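Local structure of cellulose 1,4-beta-cellobiosidase (Thermobifida fusca, 4JJJ) at residues Q464-E470 with V490-S496; F415-V419 with W444-A448; R551-P555 with G581-L585; W184-P188 with E560-V564. The protein probably hydrolyses cellulose to cellobiose through this family 48 catalytic domain, one part of a longer enzyme that also has a carbohydrate-binding module. The protein carries 1 engineered substitution. All coordinates share one frame; numbering follows the deposited sequence. Where two conformers were deposited one is given.

Contact 1. Residues Q464-E470 with V490-S496; sequences QVPSDLE and VQVVSYS. With ZN (zinc ion), chain B.
Val492 holds CG1 anti to its backbone N (chi1 178°) and Leu469 sets CG anti to its own carbonyl carbon (chi1 -58°), which brings Val492 CG2 to 3.7 Å from Leu469 CD2. Val492 CG1 touches Pro466 CB at 3.9 Å and rests on one face of the Tyr495 ring, and Trp447 of helix 435-450 packs on the same valine. The two strands, 465-470 and 490-496, form an antiparallel ribbon, paired at its ends by two backbone bonds each between Val465 and Ser496 and between Glu470 and Gln491. In the middle Val493 and Ser494 both face Asp468, a classic beta bulge. Asp468 O takes Val493 N at 2.9 Å and Ser494 N only weakly. A water joins the hydroxyls of Ser467 and Ser494, and the Ser467 side chain lies about 4 Å from a bound glucose. In the conformer given, Asp468 OD2 lies 3.3 Å from Val493 CG2 and binds a zinc ion at 2.0 Å, but the alternate conformer and a water modelled almost on the metal make this site doubtful. Ser494 O accepts Ser467 N at 2.9 Å and Asp468 N at 3.3 Å, both from the same face of its plane, the second donor 55° out of it; the bulge thus gathers two successive amides on one carbonyl, the second of them poorly aligned.

Contact 2. Residues F415-V419 with W444-A448; sequences FGFQV and WVPWA
Gln418 of helix 416-432 and Ala448 of helix 435-450 have their CA atoms 9.2 Å apart, the closest CA pair of the two segments, so long side chains span the gap. Trp444 has CG anti to its backbone N (chi1 -176°), which sends the indole across toward Gln418. There NE1 donates to Gln418 OE1 at 3.0 Å, on a lone pair in the carbonyl plane and close to the ring plane of the indole; amide and indole are nearly coplanar, 16° apart. Gln418 OE1 also accepts from Ile373 N, so two donors grip this buried oxygen. These are two successive helices of the (alpha/alpha)6 fold, joined by a short connection. Next to the amide, Phe415 and Trp447 meet obliquely, running past one another head to tail with planes at 50°; CZ3 of Trp447 comes to the rim of the Phe415 ring, 3.8 Å from CE1. Val419 CG1 abuts the edge of the six-membered ring of Trp444, 3.8 Å from CH2. Helix 499-516 covers this cluster through Val501 on Phe415, Ala504 on Val419 and Thr508 on Trp444. On the same helical turn as Gln418, Phe417 touches a bound glucose, its ring meeting Trp414 edge-to-face.

Contact 3. Residues R551-P555 with G581-L585; sequences RLDDP and GATFL. With CA (calcium ion), chain F.
Leu552 O is the focus of the close-packed part of this contact, which joins the loop after helix 519-533 to the loop before helix 597-604 in the family 48 domain. Leu585 N donates to Leu552 O at 3.1 Å, in the carbonyl plane, and Phe584 sets CB 3.5 Å from the same oxygen. In the conformer given, the Leu552 side chain runs alongside Leu585 in the same direction, CD1 3.7 Å from Leu585 CB, and Trp597 of helix 597-604 packs against both leucines. Next along, Thr583 has CG2 anti to its carbonyl carbon, beside the backbone N, and presses this methyl to 3.4 Å from Asp553 O; its OG1 turns to Ser586 N instead. A water bridges the two segments, donating to Arg551 O and Asp554 O and accepting from Phe584 N at 3.0 Å. Toward solvent the contact thins out: the exposed Pro555 makes only van der Waals contacts, with Gly581 O, Ala582 O and the Thr583 methyl. Asp553 and Asp554 point away from 581-585 and clasp a calcium ion through one oxygen each, Asp554 OD1 at 2.3 Å and Asp553 OD1 at a distance modelled doubtfully short. Asp550 O and three waters complete the shell, and one of these waters also donates to Asp553 OD2. The two OD1 atoms of Asp553 and Asp554 stand just 3.1 Å apart, a closeness the shared cation probably makes tolerable by offsetting their charge.

Contact 4. Residues W184-P188 with E560-V564; sequences WETIP and EGLYV. With CA (calcium ion), chain E.
Glu185 and Glu560 cross with their carboxylates nearly coplanar, 11° apart, and a calcium ion lies between them. Glu185 reaches it on a chain extended beyond CG (chi2 165°) and chelates with both oxygens, OE1 at 2.4 Å and OE2 at 2.6 Å. Glu560 is bent at chi2 (-71°), which turns its carboxylate back to the ion, and it binds through OE1 alone, at 2.4 Å; its OE2 accepts from a water that is itself a calcium ligand. Glu185 OE2 and Glu560 OE1 are therefore 3.0 Å apart without a hydrogen bond, their negative charges probably balanced by the shared metal and, for Glu185, by a salt bridge from Arg551. Gly561 N adds a bond to Glu185 OE2 at 3.0 Å, using the anti lone pair, and Ser182 N holds OE1. Arg180 O, Asp408 OD1 and a second water complete a seven-ligand site, which joins the loop leading into strand 189-190 to a loop 372 residues later, well beyond helix 519-533, inside the family 48 domain. Away from the metal, Ile187 and Leu562 meet at about a right angle, Ile187 CG1 to Leu562 CD1 at 3.7 Å. The same Leu562 methyl lies 3.6 Å from Glu185 O. That oxygen accepts from a water which in turn receives Tyr563 N, bridging the two loops; Arg177 straddles them too, giving NH2 to Glu185 O and NH1 to Tyr563 O.

In the fold
The four contacts form two pairs within the family 48 domain. Contacts 1 and 2, centres 10 Å apart, touch: Phe415 N probably bonds to Ser467 O, and Trp447 packs on Val490, so the two-stranded ribbon 465-473/488-496 lies against helices 416-432 and 435-450 beside the bound glycan. Contacts 3 and 4, centres 8 Å apart, share no regular element but meet through a salt bridge from Arg551 to Glu185; with their two calcium ions they tie together loops far apart in sequence. The pairs lie about 28 to 35 Å apart between centres. Along the chain contact 2 closes before contact 1 opens, both inside the long loop closed by contact 4, whose segments alternate with those of contact 3.

Contact 1. Residues Q464-E470 with V490-S496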
loop_
_atom_site.group_PDB
_atom_site.type_symbol
_atom_site.label_atom_id
_atom_site.label_comp_id
_atom_site.label_asym_id
_atom_site.label_seq_id
_atom_site.Cartn_x
_atom_site.Cartn_y
_atom_site.Cartn_z
ATOM N N GLN A 464 -18.470 15.852 7.386
ATOM C CA GLN A 464 -17.418 16.007 6.373
ATOM C C GLN A 464 -16.055 15.807 7.032
ATOM O O GLN A 464 -15.813 16.312 8.131
ATOM C CB GLN A 464 -17.440 17.453 5.790
ATOM C CG GLN A 464 -18.740 17.872 5.074
ATOM C CD GLN A 464 -18.627 17.464 3.653
ATOM O OE1 GLN A 464 -18.016 18.177 2.840
ATOM N NE2 GLN A 464 -18.948 16.254 3.380
ATOM N N VAL A 465 -15.156 15.121 6.330
ATOM C CA VAL A 465 -13.782 14.978 6.752
ATOM C C VAL A 465 -12.875 15.466 5.629
ATOM O O VAL A 465 -13.314 15.531 4.439
ATOM C CB VAL A 465 -13.450 13.480 7.076
ATOM C CG1 VAL A 465 -14.375 13.009 8.230
ATOM C CG2 VAL A 465 -13.642 12.583 5.868
ATOM N N PRO A 466 -11.627 15.798 5.946
ATOM C CA PRO A 466 -10.689 16.195 4.869
ATOM C C PRO A 466 -10.484 15.149 3.805
ATOM O O PRO A 466 -10.471 13.974 4.075
ATOM C CB PRO A 466 -9.412 16.566 5.621
ATOM C CG PRO A 466 -9.912 16.839 7.031
ATOM C CD PRO A 466 -11.028 15.899 7.262
ATOM N N SER A 467 -10.273 15.583 2.566
ATOM C CA SER A 467 -10.040 14.739 1.446
ATOM C C SER A 467 -8.745 15.095 0.718
ATOM O O SER A 467 -7.750 14.356 0.792
ATOM C CB SER A 467 -11.253 14.751 0.484
ATOM O OG SER A 467 -10.890 14.015 -0.691
ATOM N N ASP A 468 -8.670 16.265 0.101
ATOM C CA ASP A 468 -7.486 16.636 -0.686
ATOM C C ASP A 468 -6.686 17.683 0.028
ATOM O O ASP A 468 -7.251 18.671 0.562
ATOM C CB ASP A 468 -7.925 17.154 -2.075
ATOM C CG ASP A 468 -6.804 17.271 -3.064
ATOM O OD1 ASP A 468 -5.918 16.367 -3.168
ATOM O OD2 ASP A 468 -6.885 18.277 -3.834
ATOM N N LEU A 469 -5.368 17.510 0.009
ATOM C CA LEU A 469 -4.443 18.387 0.645
ATOM C C LEU A 469 -3.541 19.040 -0.433
ATOM O O LEU A 469 -3.246 18.422 -1.449
ATOM C CB LEU A 469 -3.550 17.623 1.583
ATOM C CG LEU A 469 -4.248 16.843 2.699
ATOM C CD1 LEU A 469 -3.282 16.129 3.545
ATOM C CD2 LEU A 469 -5.138 17.731 3.558
ATOM N N GLU A 470 -3.131 20.293 -0.180
ATOM C CA GLU A 470 -2.184 21.016 -1.014
ATOM C C GLU A 470 -0.987 21.450 -0.169
ATOM O O GLU A 470 -1.155 22.159 0.874
ATOM C CB GLU A 470 -2.795 22.276 -1.623
ATOM C CG GLU A 470 -1.843 23.004 -2.603
ATOM C CD GLU A 470 -1.616 22.379 -3.964
ATOM O OE1 GLU A 470 -2.356 21.458 -4.311
ATOM O OE2 GLU A 470 -0.687 22.803 -4.679
ATOM N N VAL A 490 0.608 23.034 4.760
ATOM C CA VAL A 490 -0.436 22.295 4.146
ATOM C C VAL A 490 -1.776 23.055 4.332
ATOM O O VAL A 490 -2.089 23.617 5.433
ATOM C CB VAL A 490 -0.537 20.862 4.756
ATOM C CG1 VAL A 490 -0.960 20.872 6.224
ATOM C CG2 VAL A 490 -1.588 20.065 4.030
ATOM N N GLN A 491 -2.626 22.957 3.298
ATOM C CA GLN A 491 -4.004 23.450 3.375
ATOM C C GLN A 491 -4.946 22.334 2.821
ATOM O O GLN A 491 -4.554 21.548 1.912
ATOM C CB GLN A 491 -4.179 24.865 2.708
ATOM C CG GLN A 491 -3.866 24.838 1.266
ATOM C CD GLN A 491 -4.042 26.205 0.610
ATOM O OE1 GLN A 491 -4.963 26.930 0.926
ATOM N NE2 GLN A 491 -3.276 26.379 -0.450
ATOM N N VAL A 492 -6.099 22.253 3.456
ATOM C CA VAL A 492 -7.150 21.326 3.053
ATOM C C VAL A 492 -7.936 22.054 1.963
ATOM O O VAL A 492 -8.484 23.151 2.242
ATOM C CB VAL A 492 -8.052 20.931 4.227
ATOM C CG1 VAL A 492 -9.170 19.992 3.768
ATOM C CG2 VAL A 492 -7.169 20.301 5.323
ATOM N N VAL A 493 -8.027 21.451 0.788
ATOM C CA VAL A 493 -8.748 22.050 -0.338
ATOM C C VAL A 493 -10.018 21.319 -0.765
ATOM O O VAL A 493 -10.711 21.763 -1.705
ATOM C CB VAL A 493 -7.805 22.268 -1.544
ATOM C CG1 VAL A 493 -6.683 23.252 -1.116
ATOM C CG2 VAL A 493 -7.225 21.015 -2.060
ATOM N N SER A 494 -10.281 20.118 -0.224
ATOM C CA SER A 494 -11.582 19.448 -0.461
ATOM C C SER A 494 -11.877 18.564 0.714
ATOM O O SER A 494 -10.945 18.203 1.480
ATOM C CB SER A 494 -11.610 18.680 -1.707
ATOM O OG SER A 494 -10.969 17.472 -1.664
ATOM N N TYR A 495 -13.146 18.269 0.845
ATOM C CA TYR A 495 -13.744 17.447 1.907
ATOM C C TYR A 495 -14.578 16.357 1.289
ATOM O O TYR A 495 -14.924 16.420 0.136
ATOM C CB TYR A 495 -14.580 18.313 2.894
ATOM C CG TYR A 495 -13.754 19.385 3.540
ATOM C CD1 TYR A 495 -13.199 19.222 4.809
ATOM C CD2 TYR A 495 -13.488 20.618 2.865
ATOM C CE1 TYR A 495 -12.429 20.218 5.395
ATOM C CE2 TYR A 495 -12.694 21.609 3.462
ATOM C CZ TYR A 495 -12.188 21.371 4.752
ATOM O OH TYR A 495 -11.411 22.319 5.390
ATOM N N SER A 496 -14.852 15.296 2.053
ATOM C CA SER A 496 -15.654 14.155 1.582
ATOM C C SER A 496 -16.433 13.550 2.749
ATOM O O SER A 496 -16.306 13.961 3.886
ATOM C CB SER A 496 -14.733 13.109 0.993
ATOM O OG SER A 496 -14.258 12.332 2.011
HETATM ZN ZN ZN B . -5.507 18.714 -5.225
HETATM O O HOH W 1 -17.684 18.385 0.195
HETATM O O HOH W 2 -11.702 11.851 2.657
HETATM O O HOH W 3 -11.846 15.655 -3.152
HETATM O O HOH W 4 -4.517 16.563 -5.434
HETATM O O HOH W 5 -4.336 19.189 -3.627
HETATM O O HOH W 6 -5.714 18.228 -5.040
HETATM O O HOH W 7 -5.586 17.098 -6.421
HETATM O O HOH W 8 -6.254 20.745 -5.927
#

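Contact 2. Residues F415-V419 with W444-A448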
loop_
_atom_site.group_PDB
_atom_site.type_symbol
_atom_site.label_atom_id
_atom_site.label_comp_id
_atom_site.label_asym_id
_atom_site.label_seq_id
_atom_site.Cartn_x
_atom_site.Cartn_y
_atom_site.Cartn_z
ATOM N N PHE A 415 -5.718 12.864 2.046
ATOM C CA PHE A 415 -5.795 12.869 3.502
ATOM C C PHE A 415 -5.825 11.489 4.131
ATOM O O PHE A 415 -5.420 11.397 5.292
ATOM C CB PHE A 415 -6.951 13.712 3.995
ATOM C CG PHE A 415 -7.096 13.804 5.467
ATOM C CD1 PHE A 415 -6.346 14.704 6.245
ATOM C CD2 PHE A 415 -7.985 12.997 6.107
ATOM C CE1 PHE A 415 -6.501 14.819 7.609
ATOM C CE2 PHE A 415 -8.149 13.070 7.475
ATOM C CZ PHE A 415 -7.419 14.011 8.229
ATOM N N GLY A 416 -6.233 10.505 3.390
ATOM C CA GLY A 416 -6.237 9.139 3.936
ATOM C C GLY A 416 -4.900 8.727 4.495
ATOM O O GLY A 416 -4.833 8.019 5.503
ATOM N N PHE A 417 -3.784 9.124 3.879
ATOM C CA PHE A 417 -2.525 8.670 4.395
ATOM C C PHE A 417 -2.203 9.293 5.741
ATOM O O PHE A 417 -1.495 8.729 6.560
ATOM C CB PHE A 417 -1.427 9.018 3.397
ATOM C CG PHE A 417 -1.255 8.076 2.258
ATOM C CD1 PHE A 417 -1.133 6.703 2.465
ATOM C CD2 PHE A 417 -1.299 8.555 0.983
ATOM C CE1 PHE A 417 -0.926 5.824 1.369
ATOM C CE2 PHE A 417 -1.128 7.699 -0.065
ATOM C CZ PHE A 417 -0.935 6.359 0.127
ATOM N N GLN A 418 -2.763 10.488 6.008
ATOM C CA GLN A 418 -2.588 11.152 7.321
ATOM C C GLN A 418 -3.116 10.263 8.426
ATOM O O GLN A 418 -2.415 9.973 9.407
ATOM C CB GLN A 418 -3.326 12.456 7.459
ATOM C CG GLN A 418 -2.883 13.589 6.534
ATOM C CD GLN A 418 -1.506 14.015 6.798
ATOM O OE1 GLN A 418 -1.130 14.380 7.980
ATOM N NE2 GLN A 418 -0.657 13.987 5.766
ATOM N N VAL A 419 -4.353 9.744 8.245
ATOM C CA VAL A 419 -5.009 8.892 9.267
ATOM C C VAL A 419 -4.460 7.508 9.277
ATOM O O VAL A 419 -4.399 6.880 10.363
ATOM C CB VAL A 419 -6.521 9.010 9.190
ATOM C CG1 VAL A 419 -6.993 10.380 9.652
ATOM C CG2 VAL A 419 -7.086 8.705 7.823
ATOM N N TRP A 444 -0.820 17.352 15.622
ATOM C CA TRP A 444 -1.676 16.896 14.507
ATOM C C TRP A 444 -3.136 16.880 14.814
ATOM O O TRP A 444 -3.959 17.230 13.976
ATOM C CB TRP A 444 -1.176 15.452 14.037
ATOM C CG TRP A 444 -1.870 14.896 12.868
ATOM C CD1 TRP A 444 -1.417 14.962 11.559
ATOM C CD2 TRP A 444 -3.088 14.180 12.838
ATOM N NE1 TRP A 444 -2.273 14.351 10.743
ATOM C CE2 TRP A 444 -3.353 13.886 11.470
ATOM C CE3 TRP A 444 -3.999 13.783 13.788
ATOM C CZ2 TRP A 444 -4.470 13.164 11.070
ATOM C CZ3 TRP A 444 -5.140 13.105 13.383
ATOM C CH2 TRP A 444 -5.362 12.803 12.068
ATOM N N VAL A 445 -3.481 16.407 16.018
ATOM C CA VAL A 445 -4.872 16.179 16.401
ATOM C C VAL A 445 -5.715 17.467 16.314
ATOM O O VAL A 445 -6.729 17.459 15.643
ATOM C CB VAL A 445 -4.984 15.447 17.756
ATOM C CG1 VAL A 445 -6.416 15.441 18.310
ATOM C CG2 VAL A 445 -4.529 14.003 17.615
ATOM N N PRO A 446 -5.245 18.573 16.845
ATOM C CA PRO A 446 -6.026 19.795 16.677
ATOM C C PRO A 446 -6.274 20.207 15.265
ATOM O O PRO A 446 -7.356 20.691 14.960
ATOM C CB PRO A 446 -5.274 20.843 17.481
ATOM C CG PRO A 446 -4.311 20.134 18.309
ATOM C CD PRO A 446 -4.092 18.761 17.765
ATOM N N TRP A 447 -5.280 20.029 14.412
ATOM C CA TRP A 447 -5.377 20.359 13.039
ATOM C C TRP A 447 -6.430 19.516 12.405
ATOM O O TRP A 447 -7.275 20.004 11.647
ATOM C CB TRP A 447 -4.029 20.102 12.287
ATOM C CG TRP A 447 -4.088 20.225 10.864
ATOM C CD1 TRP A 447 -4.242 21.367 10.110
ATOM C CD2 TRP A 447 -3.907 19.166 9.917
ATOM N NE1 TRP A 447 -4.180 21.082 8.780
ATOM C CE2 TRP A 447 -3.993 19.731 8.622
ATOM C CE3 TRP A 447 -3.786 17.764 10.029
ATOM C CZ2 TRP A 447 -3.921 18.985 7.453
ATOM C CZ3 TRP A 447 -3.699 17.002 8.876
ATOM C CH2 TRP A 447 -3.794 17.648 7.550
ATOM N N ALA A 448 -6.417 18.218 12.656
ATOM C CA ALA A 448 -7.431 17.364 12.076
ATOM C C ALA A 448 -8.826 17.682 12.539
ATOM O O ALA A 448 -9.749 17.808 11.731
ATOM C CB ALA A 448 -7.128 15.878 12.372
#

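Contact 3. Residues R551-P555 with G581-L585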
loop_
_atom_site.group_PDB
_atom_site.type_symbol
_atom_site.label_atom_id
_atom_site.label_comp_id
_atom_site.label_asym_id
_atom_site.label_seq_id
_atom_site.Cartn_x
_atom_site.Cartn_y
_atom_site.Cartn_z
ATOM N N ARG A 551 -10.434 10.335 -18.213
ATOM C CA ARG A 551 -9.217 9.768 -18.822
ATOM C C ARG A 551 -9.376 8.378 -19.436
ATOM O O ARG A 551 -8.445 7.851 -20.036
ATOM C CB ARG A 551 -8.130 9.695 -17.731
ATOM C CG ARG A 551 -7.855 11.037 -17.123
ATOM C CD ARG A 551 -6.898 11.093 -15.927
ATOM N NE ARG A 551 -5.563 10.707 -16.376
ATOM C CZ ARG A 551 -4.424 10.913 -15.679
ATOM N NH1 ARG A 551 -4.472 11.351 -14.410
ATOM N NH2 ARG A 551 -3.277 10.572 -16.201
ATOM N N LEU A 552 -10.548 7.797 -19.325
ATOM C CA LEU A 552 -10.666 6.440 -19.756
ATOM C C LEU A 552 -10.548 6.261 -21.280
ATOM O O LEU A 552 -10.119 5.231 -21.743
ATOM C CB LEU A 552 -11.907 5.848 -19.132
ATOM C CG LEU A 552 -13.274 6.028 -19.616
ATOM C CD1 LEU A 552 -13.466 5.232 -20.889
ATOM C CD2 LEU A 552 -14.221 5.541 -18.508
ATOM N N ASP A 553 -10.817 7.327 -22.032
ATOM C CA ASP A 553 -10.792 7.332 -23.460
ATOM C C ASP A 553 -9.685 8.146 -24.060
ATOM O O ASP A 553 -9.774 8.460 -25.294
ATOM C CB ASP A 553 -12.172 7.812 -24.013
ATOM C CG ASP A 553 -12.610 9.158 -23.462
ATOM O OD1 ASP A 553 -11.737 9.854 -22.854
ATOM O OD2 ASP A 553 -13.863 9.537 -23.545
ATOM N N ASP A 554 -8.624 8.414 -23.296
ATOM C CA ASP A 554 -7.549 9.312 -23.735
ATOM C C ASP A 554 -6.371 8.517 -24.277
ATOM O O ASP A 554 -5.667 7.787 -23.583
ATOM C CB ASP A 554 -7.114 10.144 -22.572
ATOM C CG ASP A 554 -8.096 11.214 -22.171
ATOM O OD1 ASP A 554 -9.128 11.435 -22.853
ATOM O OD2 ASP A 554 -7.839 11.840 -21.109
ATOM N N PRO A 555 -6.062 8.694 -25.553
ATOM C CA PRO A 555 -4.784 8.170 -26.091
ATOM C C PRO A 555 -3.599 9.062 -25.699
ATOM O O PRO A 555 -3.813 10.166 -25.221
ATOM C CB PRO A 555 -5.034 8.179 -27.595
ATOM C CG PRO A 555 -5.870 9.388 -27.728
ATOM C CD PRO A 555 -6.861 9.433 -26.547
ATOM N N GLY A 581 -2.085 4.579 -29.914
ATOM C CA GLY A 581 -3.431 5.055 -30.051
ATOM C C GLY A 581 -4.512 4.302 -29.210
ATOM O O GLY A 581 -5.627 4.703 -29.163
ATOM N N ALA A 582 -4.088 3.214 -28.561
ATOM C CA ALA A 582 -4.926 2.589 -27.567
ATOM C C ALA A 582 -5.266 3.523 -26.433
ATOM O O ALA A 582 -4.645 4.566 -26.215
ATOM C CB ALA A 582 -4.303 1.314 -27.093
ATOM N N THR A 583 -6.283 3.128 -25.671
ATOM C CA THR A 583 -6.754 3.913 -24.506
ATOM C C THR A 583 -6.895 2.933 -23.350
ATOM O O THR A 583 -6.826 1.697 -23.497
ATOM C CB THR A 583 -8.077 4.581 -24.719
ATOM O OG1 THR A 583 -9.038 3.507 -24.874
ATOM C CG2 THR A 583 -8.087 5.593 -25.916
ATOM N N PHE A 584 -7.014 3.481 -22.156
ATOM C CA PHE A 584 -7.336 2.652 -20.952
ATOM C C PHE A 584 -8.480 1.676 -21.234
ATOM O O PHE A 584 -8.408 0.478 -20.884
ATOM C CB PHE A 584 -7.674 3.616 -19.780
ATOM C CG PHE A 584 -8.169 2.920 -18.511
ATOM C CD1 PHE A 584 -9.497 2.549 -18.362
ATOM C CD2 PHE A 584 -7.272 2.611 -17.503
ATOM C CE1 PHE A 584 -9.943 1.949 -17.216
ATOM C CE2 PHE A 584 -7.706 1.962 -16.368
ATOM C CZ PHE A 584 -9.037 1.636 -16.235
ATOM N N LEU A 585 -9.526 2.191 -21.846
ATOM C CA LEU A 585 -10.675 1.393 -22.176
ATOM C C LEU A 585 -10.428 0.395 -23.283
ATOM O O LEU A 585 -10.867 -0.759 -23.163
ATOM C CB LEU A 585 -11.874 2.266 -22.523
ATOM C CG LEU A 585 -13.096 1.501 -22.988
ATOM C CD1 LEU A 585 -13.700 0.722 -21.852
ATOM C CD2 LEU A 585 -14.097 2.478 -23.585
HETATM CA CA CA F . -11.305 11.766 -22.256
HETATM O O HOH W 9 -6.749 6.392 -21.560
HETATM O O HOH W 10 -13.523 11.852 -22.070
HETATM O O HOH W 11 -10.929 13.744 -21.655
HETATM O O HOH W 12 -11.694 12.333 -24.487
#

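Contact 4. Residues W184-P188 with E560-V564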
loop_
_atom_site.group_PDB
_atom_site.type_symbol
_atom_site.label_atom_id
_atom_site.label_comp_id
_atom_site.label_asym_id
_atom_site.label_seq_id
_atom_site.Cartn_x
_atom_site.Cartn_y
_atom_site.Cartn_z
ATOM N N TRP A 184 -4.490 5.265 -14.747
ATOM C CA TRP A 184 -5.153 5.338 -16.089
ATOM C C TRP A 184 -4.214 4.976 -17.225
ATOM O O TRP A 184 -4.699 4.805 -18.334
ATOM C CB TRP A 184 -5.701 6.708 -16.333
ATOM C CG TRP A 184 -6.665 7.144 -15.323
ATOM C CD1 TRP A 184 -6.378 7.838 -14.177
ATOM C CD2 TRP A 184 -8.002 6.716 -15.216
ATOM N NE1 TRP A 184 -7.538 7.969 -13.408
ATOM C CE2 TRP A 184 -8.545 7.278 -14.031
ATOM C CE3 TRP A 184 -8.835 5.988 -16.049
ATOM C CZ2 TRP A 184 -9.883 7.038 -13.634
ATOM C CZ3 TRP A 184 -10.150 5.770 -15.662
ATOM C CH2 TRP A 184 -10.663 6.308 -14.510
ATOM N N GLU A 185 -2.896 4.895 -16.948
ATOM C CA GLU A 185 -1.850 4.886 -18.002
ATOM C C GLU A 185 -1.014 3.657 -18.036
ATOM O O GLU A 185 -0.040 3.617 -18.749
ATOM C CB GLU A 185 -1.002 6.153 -17.855
ATOM C CG GLU A 185 -1.761 7.481 -18.130
ATOM C CD GLU A 185 -1.060 8.698 -17.660
ATOM O OE1 GLU A 185 -0.560 8.695 -16.544
ATOM O OE2 GLU A 185 -1.009 9.710 -18.349
ATOM N N THR A 186 -1.391 2.597 -17.290
ATOM C CA THR A 186 -0.634 1.355 -17.204
ATOM C C THR A 186 -1.132 0.366 -18.278
ATOM O O THR A 186 -2.233 0.504 -18.830
ATOM C CB THR A 186 -0.903 0.647 -15.848
ATOM O OG1 THR A 186 -2.358 0.410 -15.777
ATOM C CG2 THR A 186 -0.425 1.554 -14.701
ATOM N N ILE A 187 -0.326 -0.643 -18.523
ATOM C CA ILE A 187 -0.698 -1.802 -19.340
ATOM C C ILE A 187 -0.627 -3.016 -18.359
ATOM O O ILE A 187 0.448 -3.510 -18.000
ATOM C CB ILE A 187 0.219 -1.986 -20.584
ATOM C CG1 ILE A 187 0.145 -0.725 -21.445
ATOM C CG2 ILE A 187 -0.160 -3.283 -21.262
ATOM C CD1 ILE A 187 1.249 -0.665 -22.457
ATOM N N PRO A 188 -1.834 -3.480 -17.885
ATOM C CA PRO A 188 -1.851 -4.635 -17.027
ATOM C C PRO A 188 -1.213 -5.857 -17.689
ATOM O O PRO A 188 -1.458 -6.115 -18.860
ATOM C CB PRO A 188 -3.337 -4.848 -16.652
ATOM C CG PRO A 188 -3.934 -3.470 -16.909
ATOM C CD PRO A 188 -3.193 -2.992 -18.191
ATOM N N GLU A 560 0.381 12.903 -21.677
ATOM C CA GLU A 560 -0.627 12.195 -20.877
ATOM C C GLU A 560 -1.350 11.190 -21.744
ATOM O O GLU A 560 -1.458 11.359 -23.003
ATOM C CB GLU A 560 -1.555 13.153 -20.188
ATOM C CG GLU A 560 -0.860 14.241 -19.377
ATOM C CD GLU A 560 -0.208 13.704 -18.108
ATOM O OE1 GLU A 560 -0.504 12.570 -17.732
ATOM O OE2 GLU A 560 0.615 14.487 -17.553
ATOM N N GLY A 561 -1.970 10.171 -21.113
ATOM C CA GLY A 561 -2.702 9.126 -21.824
ATOM C C GLY A 561 -1.894 7.890 -21.962
ATOM O O GLY A 561 -0.726 7.838 -21.555
ATOM N N LEU A 562 -2.465 6.860 -22.572
ATOM C CA LEU A 562 -1.809 5.551 -22.631
ATOM C C LEU A 562 -0.739 5.509 -23.676
ATOM O O LEU A 562 -1.026 5.667 -24.890
ATOM C CB LEU A 562 -2.865 4.477 -22.935
ATOM C CG LEU A 562 -2.307 3.076 -23.072
ATOM C CD1 LEU A 562 -1.412 2.652 -21.907
ATOM C CD2 LEU A 562 -3.419 2.149 -23.355
ATOM N N TYR A 563 0.519 5.447 -23.228
ATOM C CA TYR A 563 1.633 5.260 -24.138
ATOM C C TYR A 563 1.868 3.821 -24.506
ATOM O O TYR A 563 1.918 2.945 -23.659
ATOM C CB TYR A 563 2.932 5.858 -23.509
ATOM C CG TYR A 563 4.173 5.771 -24.393
ATOM C CD1 TYR A 563 4.238 6.630 -25.462
ATOM C CD2 TYR A 563 5.127 4.814 -24.207
ATOM C CE1 TYR A 563 5.340 6.584 -26.306
ATOM C CE2 TYR A 563 6.265 4.748 -25.037
ATOM C CZ TYR A 563 6.292 5.622 -26.120
ATOM O OH TYR A 563 7.371 5.588 -26.947
ATOM N N VAL A 564 2.168 3.549 -25.837
ATOM C CA VAL A 564 2.645 2.312 -26.324
ATOM C C VAL A 564 3.849 2.701 -27.274
ATOM O O VAL A 564 3.632 3.631 -28.021
ATOM C CB VAL A 564 1.527 1.566 -27.092
ATOM C CG1 VAL A 564 2.042 0.306 -27.637
ATOM C CG2 VAL A 564 0.326 1.303 -26.177
HETATM CA CA CA E . 0.516 10.815 -16.534
HETATM O O HOH W 13 1.327 5.402 -20.472
HETATM O O HOH W 14 1.746 12.846 -15.709
HETATM O O HOH W 15 2.009 10.782 -18.339
#